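Local coordinates for protein F2 like fibronectin-binding protein (Streptococcus pneumoniae, PDB 5A0N), which probably acts as a cell-surface adhesin whose N-terminal domain carries an internal thioester for covalent binding to the host, at residues A[19-24]-A[36-42]; A[48-52]-A[195-199]; A[108-112]-A[146-150]; A[113-117]-A[136-140]. All blocks are in the same frame, centred on the assembly; numbering follows the deposited sequence.

Contact 1: A[19-24]-A[36-42]; sequences YYSLGQ and YNNLTVI
Leu22 (rotamer m,t) and Ile42 (p,t) form the apolar centre, Leu22 CD2 lying 4.2 Å from Ile42 CD1; Tyr20 CB meets Ile42 CG1 at 3.9 Å. The other sheet face carries Ser21 and Val41, and Tyr19 CB packs on Val41 CG1 (3.6 Å). Edge strand 19-21 pairs antiparallel with central strand 41-43 of a three-stranded sheet: Tyr20-Ile42 is a hydrogen-bonded pair (Tyr20 N to Ile42 O and Ile42 N to Tyr20 O, both 2.9 Å), Ser21-Val41 a non-hydrogen-bonded one (CA to CA 4.4 Å). Thr40 O accepts from Leu22 N (2.9 Å) and Ser21 OG (3.1 Å); Ser21 OG (chi1 178°) takes Gly23 N at 3.1 Å, an ST turn. Gly23 has phi/psi 92/-180, where a CB would jam against the preceding carbonyl. Across from Gly23 (CA to CA 4.4 Å), Leu39 N donates to Gly23 O at 2.9 Å; Asn38 and Leu39 have left-handed helical backbone angles (62/17, 53/32). Asn37 N donates to Gln24 O (2.8 Å), Asn37 ND2 to Leu22 O (3.0 Å) and Gln24 NE2 to Tyr36 OH (3.1 Å); the Asn37 amide also bonds Thr35 and Glu26, and Tyr36 OH His140. Backbone, amide and Ser21 hydroxyl bonds thus extend the pairing beyond two bridges toward Tyr36.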
# COMPACT_ATOMS: atom_id res chain seq x y z
N TYR A 19 -3.12 12.60 9.78
CA TYR A 19 -3.93 11.69 8.99
C TYR A 19 -4.08 10.35 9.70
O TYR A 19 -3.16 9.94 10.44
CB TYR A 19 -3.29 11.47 7.60
CG TYR A 19 -3.17 12.76 6.80
CD1 TYR A 19 -2.09 13.61 6.99
CD2 TYR A 19 -4.15 13.16 5.90
CE1 TYR A 19 -1.98 14.81 6.34
CE2 TYR A 19 -4.05 14.36 5.20
CZ TYR A 19 -2.97 15.19 5.44
OH TYR A 19 -2.96 16.39 4.77
N TYR A 20 -5.19 9.67 9.44
CA TYR A 20 -5.49 8.35 9.96
C TYR A 20 -5.63 7.40 8.77
O TYR A 20 -5.78 7.85 7.63
CB TYR A 20 -6.80 8.32 10.75
CG TYR A 20 -6.96 9.36 11.83
CD1 TYR A 20 -5.89 9.83 12.60
CD2 TYR A 20 -8.21 9.87 12.11
CE1 TYR A 20 -6.08 10.72 13.64
CE2 TYR A 20 -8.42 10.76 13.12
CZ TYR A 20 -7.36 11.20 13.90
OH TYR A 20 -7.56 12.11 14.91
N SER A 21 -5.60 6.10 9.04
CA SER A 21 -5.89 5.12 8.00
C SER A 21 -6.96 4.14 8.44
O SER A 21 -7.05 3.73 9.62
CB SER A 21 -4.65 4.36 7.59
OG SER A 21 -4.91 3.37 6.61
N LEU A 22 -7.78 3.72 7.47
CA LEU A 22 -8.81 2.72 7.68
C LEU A 22 -8.23 1.32 7.81
O LEU A 22 -8.95 0.39 8.22
CB LEU A 22 -9.84 2.77 6.56
CG LEU A 22 -10.51 4.13 6.34
CD1 LEU A 22 -11.59 4.02 5.28
CD2 LEU A 22 -11.08 4.73 7.63
N GLY A 23 -6.95 1.14 7.49
CA GLY A 23 -6.31 -0.14 7.69
C GLY A 23 -6.35 -1.05 6.51
O GLY A 23 -6.91 -0.72 5.45
N GLN A 24 -5.77 -2.23 6.69
CA GLN A 24 -5.76 -3.27 5.66
C GLN A 24 -7.04 -4.11 5.87
O GLN A 24 -8.09 -3.73 5.33
CB GLN A 24 -4.46 -4.06 5.67
CG GLN A 24 -4.39 -4.97 4.45
CD GLN A 24 -3.23 -5.92 4.41
OE1 GLN A 24 -2.57 -6.17 5.41
NE2 GLN A 24 -2.97 -6.44 3.20
N TYR A 36 -11.80 -5.33 3.96
CA TYR A 36 -10.52 -4.97 3.35
C TYR A 36 -10.63 -3.52 2.89
O TYR A 36 -11.43 -3.20 2.01
CB TYR A 36 -10.19 -5.91 2.17
CG TYR A 36 -8.73 -5.78 1.77
CD1 TYR A 36 -8.28 -4.70 1.03
CD2 TYR A 36 -7.81 -6.70 2.18
CE1 TYR A 36 -6.93 -4.53 0.73
CE2 TYR A 36 -6.47 -6.54 1.89
CZ TYR A 36 -6.02 -5.46 1.18
OH TYR A 36 -4.67 -5.33 0.91
N ASN A 37 -9.82 -2.63 3.49
CA ASN A 37 -10.03 -1.19 3.39
C ASN A 37 -8.96 -0.43 2.60
O ASN A 37 -8.96 0.78 2.58
CB ASN A 37 -10.20 -0.55 4.77
CG ASN A 37 -11.23 -1.29 5.59
OD1 ASN A 37 -12.27 -1.72 5.06
ND2 ASN A 37 -10.95 -1.46 6.86
N ASN A 38 -8.03 -1.16 1.96
CA ASN A 38 -7.06 -0.59 1.02
C ASN A 38 -6.11 0.42 1.64
O ASN A 38 -5.48 1.18 0.93
CB ASN A 38 -7.75 -0.01 -0.19
CG ASN A 38 -8.30 -1.06 -1.13
OD1 ASN A 38 -8.13 -2.26 -0.97
ND2 ASN A 38 -8.94 -0.59 -2.18
N LEU A 39 -6.03 0.43 2.97
CA LEU A 39 -5.23 1.42 3.69
C LEU A 39 -5.58 2.84 3.29
O LEU A 39 -4.75 3.74 3.34
CB LEU A 39 -3.73 1.11 3.62
CG LEU A 39 -3.30 -0.11 4.43
CD1 LEU A 39 -2.02 -0.76 3.86
CD2 LEU A 39 -3.13 0.23 5.92
N THR A 40 -6.85 3.05 2.96
CA THR A 40 -7.32 4.41 2.70
C THR A 40 -6.86 5.35 3.79
O THR A 40 -6.97 5.03 4.98
CB THR A 40 -8.85 4.44 2.61
OG1 THR A 40 -9.26 3.57 1.53
CG2 THR A 40 -9.42 5.81 2.41
N VAL A 41 -6.40 6.55 3.41
CA VAL A 41 -5.92 7.54 4.35
C VAL A 41 -6.93 8.68 4.35
O VAL A 41 -7.41 9.11 3.29
CB VAL A 41 -4.50 8.03 4.00
CG1 VAL A 41 -4.01 8.97 5.06
CG2 VAL A 41 -3.55 6.83 3.84
N ILE A 42 -7.25 9.15 5.56
CA ILE A 42 -8.24 10.20 5.80
C ILE A 42 -7.64 11.33 6.64
O ILE A 42 -6.75 11.12 7.44
CB ILE A 42 -9.52 9.62 6.44
CG1 ILE A 42 -9.23 9.03 7.84
CG2 ILE A 42 -10.20 8.60 5.54
CD1 ILE A 42 -10.51 8.72 8.63

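Contact 2: A[48-52]-A[195-199]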
# COMPACT_ATOMS: atom_id res chain seq x y z
N GLU A 48 -12.09 13.15 5.62
CA GLU A 48 -12.14 13.18 4.13
C GLU A 48 -10.98 12.30 3.65
O GLU A 48 -9.86 12.44 4.16
CB GLU A 48 -11.88 14.62 3.59
CG GLU A 48 -13.02 15.63 3.70
CD GLU A 48 -12.56 17.04 3.34
OE1 GLU A 48 -11.81 17.20 2.35
OE2 GLU A 48 -12.93 18.01 4.02
N ASN A 49 -11.20 11.44 2.66
CA ASN A 49 -10.03 10.76 2.13
C ASN A 49 -9.03 11.77 1.62
O ASN A 49 -9.38 12.71 0.90
CB ASN A 49 -10.33 9.89 0.94
CG ASN A 49 -11.10 8.67 1.29
OD1 ASN A 49 -11.49 8.42 2.45
ND2 ASN A 49 -11.32 7.86 0.25
N SER A 50 -7.79 11.51 1.96
CA SER A 50 -6.62 12.22 1.42
C SER A 50 -5.98 11.40 0.30
O SER A 50 -5.44 11.96 -0.64
CB SER A 50 -5.62 12.54 2.51
OG SER A 50 -5.15 11.37 3.15
N ASP A 51 -6.04 10.08 0.41
CA ASP A 51 -5.55 9.15 -0.63
C ASP A 51 -6.44 7.92 -0.57
O ASP A 51 -6.72 7.39 0.50
CB ASP A 51 -4.07 8.81 -0.45
CG ASP A 51 -3.17 9.91 -0.96
OD1 ASP A 51 -3.15 10.06 -2.21
OD2 ASP A 51 -2.53 10.61 -0.14
N ASN A 52 -6.98 7.54 -1.73
CA ASN A 52 -7.98 6.47 -1.76
C ASN A 52 -7.42 5.14 -1.33
O ASN A 52 -8.19 4.27 -0.90
CB ASN A 52 -8.56 6.28 -3.15
CG ASN A 52 -9.49 7.39 -3.59
OD1 ASN A 52 -9.95 8.22 -2.81
ND2 ASN A 52 -9.83 7.36 -4.87
N TYR A 195 4.11 10.70 -6.04
CA TYR A 195 4.25 9.73 -4.97
C TYR A 195 4.21 10.46 -3.63
O TYR A 195 4.70 11.60 -3.52
CB TYR A 195 5.55 8.92 -5.14
CG TYR A 195 5.47 7.93 -6.27
CD1 TYR A 195 4.97 6.65 -6.08
CD2 TYR A 195 5.88 8.26 -7.57
CE1 TYR A 195 4.85 5.74 -7.13
CE2 TYR A 195 5.77 7.37 -8.61
CZ TYR A 195 5.28 6.11 -8.39
OH TYR A 195 5.20 5.22 -9.43
N ARG A 196 3.64 9.80 -2.63
CA ARG A 196 3.44 10.41 -1.31
C ARG A 196 3.88 9.43 -0.25
O ARG A 196 3.67 8.21 -0.39
CB ARG A 196 1.97 10.75 -1.08
CG ARG A 196 1.46 11.87 -1.94
CD ARG A 196 -0.03 12.12 -1.64
NE ARG A 196 -0.37 13.45 -2.07
CZ ARG A 196 -1.44 14.08 -1.67
NH1 ARG A 196 -2.32 13.50 -0.83
NH2 ARG A 196 -1.64 15.29 -2.14
N PHE A 197 4.44 9.96 0.83
CA PHE A 197 4.85 9.15 1.98
C PHE A 197 4.10 9.61 3.22
O PHE A 197 4.05 10.81 3.48
CB PHE A 197 6.36 9.30 2.19
CG PHE A 197 6.99 8.22 3.01
CD1 PHE A 197 6.95 8.25 4.41
CD2 PHE A 197 7.66 7.17 2.38
CE1 PHE A 197 7.57 7.26 5.15
CE2 PHE A 197 8.27 6.18 3.12
CZ PHE A 197 8.20 6.22 4.50
N TYR A 198 3.56 8.66 3.98
CA TYR A 198 2.94 8.97 5.26
C TYR A 198 3.85 8.45 6.37
O TYR A 198 4.07 7.24 6.50
CB TYR A 198 1.52 8.39 5.35
CG TYR A 198 0.50 9.12 4.52
CD1 TYR A 198 -0.11 10.26 5.00
CD2 TYR A 198 0.13 8.68 3.27
CE1 TYR A 198 -1.09 10.89 4.27
CE2 TYR A 198 -0.82 9.33 2.52
CZ TYR A 198 -1.45 10.43 3.03
OH TYR A 198 -2.45 11.09 2.33
N LYS A 199 4.42 9.41 7.12
CA LYS A 199 5.38 9.11 8.16
C LYS A 199 4.62 8.93 9.46
O LYS A 199 3.87 9.81 9.86
CB LYS A 199 6.31 10.33 8.32
CG LYS A 199 7.24 10.65 7.18
O HOH W 1 -5.05 14.72 -0.62
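Asp51 OD2 and Arg196 NH1 make a salt bridge of 3.0 Å that is also a hydrogen bond, with the carboxylate oxygen near the guanidinium plane, at its edge. Both ions have second partners: Asp51 OD1 pairs with Arg215 and Asn8, and Arg196 NE with Glu194.

Tyr198 OH donates to the same Asp51 OD2 over a short 2.5 Å, the oxygen lying near the plane of the phenol ring, and it is also hydrogen-bonded to Ser50 OG at 2.8 Å. Ser50, with chi1 near +60°, and Asp51 both point their CA-to-CB bonds toward strand 193-200; Arg196 and Tyr198, two residues apart on one face of that strand, point theirs back toward segment 48-52.

One water mediates: it donates to Ser50 O at 2.8 Å and accepts from Arg196 NH1 at 3.0 Å.

The backbones stay well separated, Asp51 CA and Arg196 CA being 9.1 Å apart, so side chains span the gap between two sheets. What lets adjacent residues reach the same way is a classic beta bulge, in which Ser50 and Asp51 both face Val41 of the neighbouring strand. Only 167 Å² is buried, yet the four touching residues are all buried themselves. A carboxylate so enclosed, with charge and hydroxyl donors converging on it, makes this a polar, charge-compensated junction within the interior.

Contact 3: A[108-112]-A[146-150]; sequences TFSRL and EIWRY
Two helical segments run antiparallel, their axes 9.7 Å apart at closest approach and at 173° between N-to-C directions; Phe109 and Ile147 have the nearest CA atoms, at 6.0 Å. The backbone C of Glu146 lies 3.8 Å from Leu112 CD1, while the carboxylate leads away to a salt bridge between Glu146 OE2 and Arg149 NH1 (2.9 Å) and to a further one with Arg180. Ile147, in rotamer m,t, turns its end into the interface: CG1 of Ile147 is 3.7 Å from Leu112 CD1, and Ile147 CD1 reaches Phe109 CD1 at 4.1 Å. The carbonyl Ile147 O receives a hydrogen bond from a water at 3.2 Å, and that water is also hydrogen-bonded to Thr108 OG1 at 3.0 Å. Thr108, with chi1 near +60°, sets CG2 over the ring face of Tyr150 (chi1 -57°), a CH-pi contact of 3.8 Å to the centroid and 9° off the normal; Thr108 OG1 lies 3.3 Å from Tyr150 CB. Leu112 (rotamer m,t) meets the ring edge, its CD1 4.1 Å from Tyr150 CD2. This is a mostly apolar seam, with one bridging water, between antiparallel helices 105-118 and 132-152, in the region matching the helical insertion domain of pilus-presented adhesins. Around it, helix 170-182 brings Ile179 to Leu112 and Glu146, Phe55 of strand 55-56 touches Ile147, and Phe109 stacks on Tyr86 of helix 83-93.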
# COMPACT_ATOMS: atom_id res chain seq x y z
N THR A 108 10.93 -0.98 -7.03
CA THR A 108 9.85 -1.94 -6.84
C THR A 108 8.58 -1.30 -6.26
O THR A 108 7.51 -1.60 -6.74
CB THR A 108 10.26 -3.19 -6.04
OG1 THR A 108 10.64 -2.83 -4.71
CG2 THR A 108 11.40 -3.92 -6.74
N PHE A 109 8.74 -0.43 -5.26
CA PHE A 109 7.56 0.22 -4.69
C PHE A 109 6.88 1.10 -5.73
O PHE A 109 5.66 1.08 -5.89
CB PHE A 109 7.90 1.07 -3.45
CG PHE A 109 6.79 2.01 -3.13
CD1 PHE A 109 5.62 1.52 -2.55
CD2 PHE A 109 6.83 3.32 -3.51
CE1 PHE A 109 4.51 2.33 -2.40
CE2 PHE A 109 5.75 4.14 -3.33
CZ PHE A 109 4.59 3.64 -2.76
N SER A 110 7.65 1.91 -6.44
CA SER A 110 7.03 2.84 -7.37
C SER A 110 6.38 2.09 -8.52
O SER A 110 5.31 2.50 -9.00
CB SER A 110 8.04 3.89 -7.85
OG SER A 110 9.10 3.32 -8.60
N ARG A 111 6.98 0.99 -8.98
CA ARG A 111 6.36 0.16 -10.01
C ARG A 111 5.08 -0.54 -9.53
O ARG A 111 4.06 -0.52 -10.21
CB ARG A 111 7.35 -0.88 -10.51
CG ARG A 111 8.41 -0.29 -11.42
CD ARG A 111 9.47 -1.32 -11.84
NE ARG A 111 10.34 -0.75 -12.87
CZ ARG A 111 9.96 -0.57 -14.11
NH1 ARG A 111 8.86 -1.13 -14.60
NH2 ARG A 111 10.72 0.13 -14.92
N LEU A 112 5.14 -1.16 -8.37
CA LEU A 112 4.03 -1.95 -7.90
C LEU A 112 2.82 -1.05 -7.57
O LEU A 112 1.68 -1.38 -7.92
CB LEU A 112 4.45 -2.78 -6.69
CG LEU A 112 5.34 -3.99 -7.04
CD1 LEU A 112 6.07 -4.50 -5.82
CD2 LEU A 112 4.54 -5.07 -7.71
N GLU A 146 3.44 -8.29 -2.62
CA GLU A 146 4.65 -8.17 -3.42
C GLU A 146 5.49 -6.97 -3.01
O GLU A 146 6.73 -7.06 -3.05
CB GLU A 146 4.33 -8.21 -4.90
CG GLU A 146 5.52 -8.69 -5.76
CD GLU A 146 5.90 -10.15 -5.60
OE1 GLU A 146 5.41 -10.81 -4.66
OE2 GLU A 146 6.69 -10.64 -6.44
N ILE A 147 4.87 -5.89 -2.54
CA ILE A 147 5.65 -4.81 -1.95
C ILE A 147 6.47 -5.33 -0.78
O ILE A 147 7.67 -5.02 -0.66
CB ILE A 147 4.76 -3.61 -1.60
CG1 ILE A 147 4.35 -2.93 -2.91
CG2 ILE A 147 5.41 -2.65 -0.61
CD1 ILE A 147 3.28 -1.85 -2.76
N TRP A 148 5.84 -6.13 0.08
CA TRP A 148 6.51 -6.71 1.25
C TRP A 148 7.58 -7.73 0.89
O TRP A 148 8.50 -7.95 1.68
CB TRP A 148 5.48 -7.35 2.20
CG TRP A 148 4.66 -6.38 2.94
CD1 TRP A 148 4.99 -5.13 3.32
CD2 TRP A 148 3.33 -6.62 3.46
NE1 TRP A 148 3.97 -4.57 4.08
CE2 TRP A 148 2.92 -5.47 4.14
CE3 TRP A 148 2.44 -7.69 3.37
CZ2 TRP A 148 1.67 -5.37 4.77
CZ3 TRP A 148 1.21 -7.57 3.94
CH2 TRP A 148 0.83 -6.43 4.64
N ARG A 149 7.51 -8.34 -0.28
CA ARG A 149 8.63 -9.17 -0.75
C ARG A 149 9.90 -8.35 -0.74
O ARG A 149 10.96 -8.84 -0.34
CB ARG A 149 8.34 -9.68 -2.16
CG ARG A 149 9.50 -10.46 -2.78
CD ARG A 149 9.16 -10.98 -4.15
NE ARG A 149 10.28 -11.66 -4.76
CZ ARG A 149 10.28 -12.11 -6.00
NH1 ARG A 149 9.20 -12.06 -6.74
NH2 ARG A 149 11.37 -12.69 -6.51
N TYR A 150 9.79 -7.10 -1.17
CA TYR A 150 10.94 -6.21 -1.29
C TYR A 150 11.24 -5.36 -0.07
O TYR A 150 12.40 -5.04 0.15
CB TYR A 150 10.79 -5.38 -2.57
CG TYR A 150 10.66 -6.26 -3.79
CD1 TYR A 150 11.74 -7.03 -4.21
CD2 TYR A 150 9.48 -6.36 -4.51
CE1 TYR A 150 11.64 -7.84 -5.30
CE2 TYR A 150 9.36 -7.18 -5.61
CZ TYR A 150 10.43 -7.94 -6.01
OH TYR A 150 10.35 -8.78 -7.11
O HOH W 2 8.59 -2.58 -2.55

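Contact 4: A[113-117]-A[136-140]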
# COMPACT_ATOMS: atom_id res chain seq x y z
N SER A 113 3.06 0.07 -6.89
CA SER A 113 1.98 1.00 -6.63
C SER A 113 1.39 1.57 -7.91
O SER A 113 0.16 1.71 -8.02
CB SER A 113 2.42 2.07 -5.64
OG SER A 113 3.47 2.86 -6.15
N TYR A 114 2.23 1.84 -8.91
CA TYR A 114 1.72 2.28 -10.20
C TYR A 114 0.90 1.20 -10.89
O TYR A 114 -0.07 1.50 -11.59
CB TYR A 114 2.88 2.74 -11.08
CG TYR A 114 2.53 3.17 -12.48
CD1 TYR A 114 1.87 4.35 -12.73
CD2 TYR A 114 2.88 2.39 -13.57
CE1 TYR A 114 1.58 4.76 -14.03
CE2 TYR A 114 2.60 2.78 -14.84
CZ TYR A 114 1.98 3.96 -15.09
OH TYR A 114 1.74 4.30 -16.40
N MET A 115 1.27 -0.06 -10.70
CA MET A 115 0.48 -1.10 -11.30
C MET A 115 -0.94 -1.16 -10.69
O MET A 115 -1.88 -1.46 -11.40
CB MET A 115 1.22 -2.43 -11.20
CG MET A 115 2.51 -2.45 -12.02
SD MET A 115 3.67 -3.77 -11.57
CE MET A 115 3.01 -5.16 -12.51
N TYR A 116 -1.10 -0.80 -9.41
CA TYR A 116 -2.41 -0.68 -8.83
C TYR A 116 -3.13 0.55 -9.38
O TYR A 116 -4.33 0.48 -9.72
CB TYR A 116 -2.33 -0.61 -7.28
CG TYR A 116 -3.71 -0.64 -6.67
CD1 TYR A 116 -4.40 -1.81 -6.60
CD2 TYR A 116 -4.32 0.52 -6.27
CE1 TYR A 116 -5.71 -1.86 -6.15
CE2 TYR A 116 -5.63 0.51 -5.83
CZ TYR A 116 -6.32 -0.69 -5.76
OH TYR A 116 -7.65 -0.67 -5.31
N LEU A 117 -2.45 1.70 -9.44
CA LEU A 117 -3.07 2.92 -9.93
C LEU A 117 -3.53 2.84 -11.38
O LEU A 117 -4.62 3.31 -11.71
CB LEU A 117 -2.08 4.09 -9.80
CG LEU A 117 -2.58 5.47 -10.24
CD1 LEU A 117 -3.58 6.06 -9.25
CD2 LEU A 117 -1.42 6.44 -10.45
N ARG A 136 -10.82 -4.44 -6.92
CA ARG A 136 -10.41 -3.24 -6.22
C ARG A 136 -9.69 -3.56 -4.92
O ARG A 136 -8.70 -2.89 -4.57
CB ARG A 136 -11.64 -2.35 -5.94
CG ARG A 136 -11.34 -1.05 -5.21
CD ARG A 136 -12.62 -0.24 -5.01
NE ARG A 136 -13.46 -0.96 -4.07
CZ ARG A 136 -13.44 -0.80 -2.75
NH1 ARG A 136 -12.70 0.14 -2.18
NH2 ARG A 136 -14.17 -1.60 -2.01
N THR A 137 -10.18 -4.54 -4.17
CA THR A 137 -9.50 -4.94 -2.93
C THR A 137 -8.59 -6.14 -3.13
O THR A 137 -7.51 -6.18 -2.54
CB THR A 137 -10.52 -5.24 -1.80
OG1 THR A 137 -11.38 -6.30 -2.21
CG2 THR A 137 -11.33 -3.99 -1.43
N TYR A 138 -9.01 -7.13 -3.92
CA TYR A 138 -8.21 -8.35 -4.04
C TYR A 138 -6.87 -8.08 -4.78
O TYR A 138 -5.86 -8.69 -4.46
CB TYR A 138 -9.00 -9.50 -4.70
CG TYR A 138 -10.00 -10.17 -3.76
CD1 TYR A 138 -11.17 -9.55 -3.38
CD2 TYR A 138 -9.75 -11.42 -3.25
CE1 TYR A 138 -12.05 -10.16 -2.54
CE2 TYR A 138 -10.66 -12.03 -2.40
CZ TYR A 138 -11.80 -11.39 -2.06
OH TYR A 138 -12.69 -12.01 -1.21
N PHE A 139 -6.88 -7.16 -5.73
CA PHE A 139 -5.62 -6.78 -6.40
C PHE A 139 -4.75 -5.94 -5.46
O PHE A 139 -3.53 -6.05 -5.48
CB PHE A 139 -5.88 -6.04 -7.71
CG PHE A 139 -4.66 -5.84 -8.59
CD1 PHE A 139 -3.79 -6.88 -8.88
CD2 PHE A 139 -4.42 -4.60 -9.18
CE1 PHE A 139 -2.72 -6.69 -9.73
CE2 PHE A 139 -3.34 -4.43 -10.04
CZ PHE A 139 -2.51 -5.48 -10.30
N HIS A 140 -5.37 -5.06 -4.66
CA HIS A 140 -4.60 -4.31 -3.66
C HIS A 140 -3.81 -5.30 -2.80
O HIS A 140 -2.62 -5.12 -2.55
CB HIS A 140 -5.52 -3.46 -2.78
CG HIS A 140 -4.76 -2.62 -1.80
ND1 HIS A 140 -4.26 -3.11 -0.62
CD2 HIS A 140 -4.41 -1.31 -1.86
CE1 HIS A 140 -3.63 -2.14 0.01
NE2 HIS A 140 -3.69 -1.04 -0.71
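The helical segments 113-117 and 136-140 run antiparallel, 166° between their N-to-C directions, with axes 10.8 Å apart at closest approach; Tyr116 and His140 are nearest in register, 6.7 Å between CA atoms. The Tyr116 side chain bridges the two helices. Its chi1 of -173° sends the phenol across to the other helix, where Tyr116 OH donates to Arg136 O at 2.6 Å. That carbonyl also takes a weak hydrogen bond from Asn38. His140 points its ring edge at the face of Tyr116, a T-shaped pair with centroids 5.5 Å apart and planes at 83°; His140 ND1 and NE2 are held by Tyr36 OH and Ala54 O. Phe139, whose CA-to-CB bond points toward the partner helix, places CD2 3.8 Å from Tyr116 CD1 and its CE2 edge 3.6 Å from Met115 O. Phe6 stacks on Tyr116, and Phe53 meets it edge-to-face. The result is an aromatic-filled antiparallel helix pair, part of the region assigned to the helical insertion domain of pilus-presented adhesins.

Contact 1 comes first along the chain and closes before the others open; contact 2 then encloses contact 3, which in turn encloses contact 4. Contacts 1 and 2, with centres about 9 Å apart, share the three-stranded sheet 19-21, 41-43, 49-51, and contact 2 ties it to strand 193-200 of the four-stranded sheet. Contacts 3 and 4, about 11 Å apart, are successive levels of one pairing between helices 105-118 and 132-152. Tyr195 of strand 193-200 joins the four-stranded sheet to helix 105-118, its OH hydrogen-bonded to Ser110 O at 2.8 Å, and Tyr36 OH meets His140 ND1 at 2.7 Å. The helical insertion is thus knitted into the beta framework, giving one compact thioester domain.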